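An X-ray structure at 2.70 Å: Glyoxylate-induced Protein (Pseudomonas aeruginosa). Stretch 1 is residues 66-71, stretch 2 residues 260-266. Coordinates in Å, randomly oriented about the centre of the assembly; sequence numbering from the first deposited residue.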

# COMPACT_ATOMS: atom_id res chain seq x y z
N GLU A 66 6.37 -26.94 -4.22
CA GLU A 66 6.97 -27.87 -5.16
C GLU A 66 6.52 -29.27 -4.80
O GLU A 66 7.13 -30.24 -5.22
CB GLU A 66 8.48 -27.79 -5.08
CG GLU A 66 9.03 -26.39 -5.19
CD GLU A 66 10.53 -26.38 -5.07
OE1 GLU A 66 11.20 -26.92 -5.98
OE2 GLU A 66 11.05 -25.85 -4.05
N THR A 67 5.45 -29.38 -4.03
CA THR A 67 4.96 -30.70 -3.65
C THR A 67 4.19 -31.34 -4.79
O THR A 67 4.39 -32.51 -5.11
CB THR A 67 4.03 -30.64 -2.44
OG1 THR A 67 4.75 -30.13 -1.31
CG2 THR A 67 3.50 -32.02 -2.12
N PHE A 68 3.31 -30.58 -5.41
CA PHE A 68 2.50 -31.10 -6.50
C PHE A 68 2.85 -30.51 -7.84
O PHE A 68 3.49 -29.46 -7.94
CB PHE A 68 1.01 -30.84 -6.22
CG PHE A 68 0.42 -31.69 -5.13
CD1 PHE A 68 0.22 -33.06 -5.32
CD2 PHE A 68 0.02 -31.12 -3.93
CE1 PHE A 68 -0.37 -33.85 -4.33
CE2 PHE A 68 -0.57 -31.90 -2.94
CZ PHE A 68 -0.77 -33.27 -3.14
N SER A 69 2.44 -31.21 -8.88
CA SER A 69 2.64 -30.77 -10.24
C SER A 69 1.33 -31.15 -10.94
O SER A 69 0.79 -32.23 -10.74
CB SER A 69 3.85 -31.48 -10.86
OG SER A 69 3.47 -32.46 -11.80
N GLN A 70 0.80 -30.22 -11.72
CA GLN A 70 -0.44 -30.46 -12.43
C GLN A 70 -0.27 -30.11 -13.89
O GLN A 70 0.32 -29.09 -14.23
CB GLN A 70 -1.55 -29.61 -11.80
CG GLN A 70 -2.85 -29.60 -12.56
CD GLN A 70 -3.88 -28.68 -11.92
OE1 GLN A 70 -3.54 -27.77 -11.15
NE2 GLN A 70 -5.15 -28.90 -12.25
N TYR A 71 -0.76 -30.97 -14.78
CA TYR A 71 -0.67 -30.67 -16.20
C TYR A 71 -2.06 -30.87 -16.81
O TYR A 71 -2.87 -31.63 -16.29
CB TYR A 71 0.28 -31.62 -16.93
CG TYR A 71 1.62 -31.89 -16.29
CD1 TYR A 71 2.31 -30.90 -15.61
CD2 TYR A 71 2.23 -33.13 -16.46
CE1 TYR A 71 3.60 -31.13 -15.13
CE2 TYR A 71 3.52 -33.36 -15.98
CZ TYR A 71 4.19 -32.35 -15.32
OH TYR A 71 5.48 -32.56 -14.89
N TYR A 260 -15.01 -27.45 -8.04
CA TYR A 260 -13.63 -27.46 -8.44
C TYR A 260 -12.85 -28.64 -7.97
O TYR A 260 -13.12 -29.22 -6.92
CB TYR A 260 -12.93 -26.18 -7.98
CG TYR A 260 -13.08 -25.87 -6.52
CD1 TYR A 260 -13.88 -24.80 -6.10
CD2 TYR A 260 -12.38 -26.59 -5.54
CE1 TYR A 260 -13.98 -24.45 -4.76
CE2 TYR A 260 -12.47 -26.25 -4.19
CZ TYR A 260 -13.27 -25.18 -3.81
OH TYR A 260 -13.35 -24.80 -2.49
N LEU A 261 -11.87 -29.01 -8.78
CA LEU A 261 -10.99 -30.12 -8.49
C LEU A 261 -10.00 -29.62 -7.44
O LEU A 261 -9.48 -28.51 -7.55
CB LEU A 261 -10.26 -30.51 -9.76
CG LEU A 261 -9.17 -31.57 -9.66
CD1 LEU A 261 -9.80 -32.94 -9.48
CD2 LEU A 261 -8.34 -31.53 -10.93
N LEU A 262 -9.75 -30.43 -6.42
CA LEU A 262 -8.83 -30.05 -5.35
C LEU A 262 -7.86 -31.16 -5.01
O LEU A 262 -8.24 -32.33 -4.92
CB LEU A 262 -9.64 -29.68 -4.10
CG LEU A 262 -8.90 -29.34 -2.80
CD1 LEU A 262 -9.86 -28.63 -1.86
CD2 LEU A 262 -8.33 -30.59 -2.14
N TYR A 263 -6.60 -30.80 -4.82
CA TYR A 263 -5.57 -31.77 -4.46
C TYR A 263 -4.75 -31.27 -3.28
O TYR A 263 -4.41 -30.09 -3.21
CB TYR A 263 -4.67 -32.08 -5.66
CG TYR A 263 -4.09 -30.89 -6.39
CD1 TYR A 263 -2.86 -30.35 -6.05
CD2 TYR A 263 -4.76 -30.33 -7.48
CE1 TYR A 263 -2.30 -29.28 -6.77
CE2 TYR A 263 -4.23 -29.27 -8.21
CZ TYR A 263 -3.00 -28.75 -7.86
OH TYR A 263 -2.47 -27.71 -8.61
N LYS A 264 -4.46 -32.18 -2.35
CA LYS A 264 -3.69 -31.88 -1.14
C LYS A 264 -2.97 -33.14 -0.64
O LYS A 264 -3.36 -34.26 -0.97
CB LYS A 264 -4.61 -31.38 -0.03
CG LYS A 264 -5.88 -32.22 0.10
CD LYS A 264 -6.70 -31.89 1.31
CE LYS A 264 -7.93 -32.78 1.34
NZ LYS A 264 -8.67 -32.67 2.63
N ASP A 265 -1.93 -32.93 0.16
CA ASP A 265 -1.14 -34.02 0.73
C ASP A 265 -1.60 -34.20 2.18
O ASP A 265 -1.79 -33.23 2.90
CB ASP A 265 0.35 -33.70 0.67
CG ASP A 265 0.70 -32.36 1.30
OD1 ASP A 265 0.26 -31.31 0.78
OD2 ASP A 265 1.43 -32.36 2.32
N VAL A 266 -1.76 -35.46 2.59
CA VAL A 266 -2.24 -35.79 3.92
C VAL A 266 -1.73 -37.10 4.51
O VAL A 266 -0.93 -37.80 3.90
CB VAL A 266 -3.77 -35.87 3.91
CG1 VAL A 266 -4.38 -34.50 3.64
CG2 VAL A 266 -4.21 -36.86 2.84

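Packing of residues 66-71 against the strand 260-265 in the glyoxylate-induced protein. The touching segments run nearly antiparallel, 159° apart end to end, but they are not paired as neighbours in a sheet: the nearest CA atoms, Thr67 with Asp265 and Phe68 with Lys264, lie 8.2 Å apart, and no backbone hydrogen bond links the two. Side chains fill the gap, and the contact buries 327 Å² in total.

Phe68, Tyr263 and Gln70 cover most of that surface. Phe68 (chi1 m) points its CA-to-CB bond toward the strand, and its ring meets Tyr263 edge to face. The edge of Tyr263 is directed at the face of Phe68, with centroids 5.2 Å apart and planes at 73°; the closest atoms are Phe68 CD2 and Tyr263 CD1, at 3.7 Å. Such a geometry sets the slightly positive C-H rim of one ring against the electron-rich face of the other. The far edge of Phe68 reaches the backbone, where its CZ lies 3.3 Å from Lys264 C and 3.5 Å from Asp265 N. These are van der Waals contacts.

Tyr263 (chi1 p) also carries the one hydrogen bond across the interface: its OH donates to Gln70 OE1 at 2.8 Å. Gln70 meets it with an extended chain, chi1 and chi2 both t. The bond satisfies the amide oxygen within a buried contact, while Gln70 NE2 is hydrogen-bonded elsewhere in the structure; that same NE2 lies 4.3 Å from Leu261 CD2, a loose contact.

At the other end, Asp265 OD1 comes within 3.9 Å of Phe68 CE2 and 4.4 Å of Thr67 CG2. Alternation along the strand explains the pattern: Leu261, Tyr263 and Asp265 point toward the first stretch, whereas Lys264 points away and is touched through its backbone.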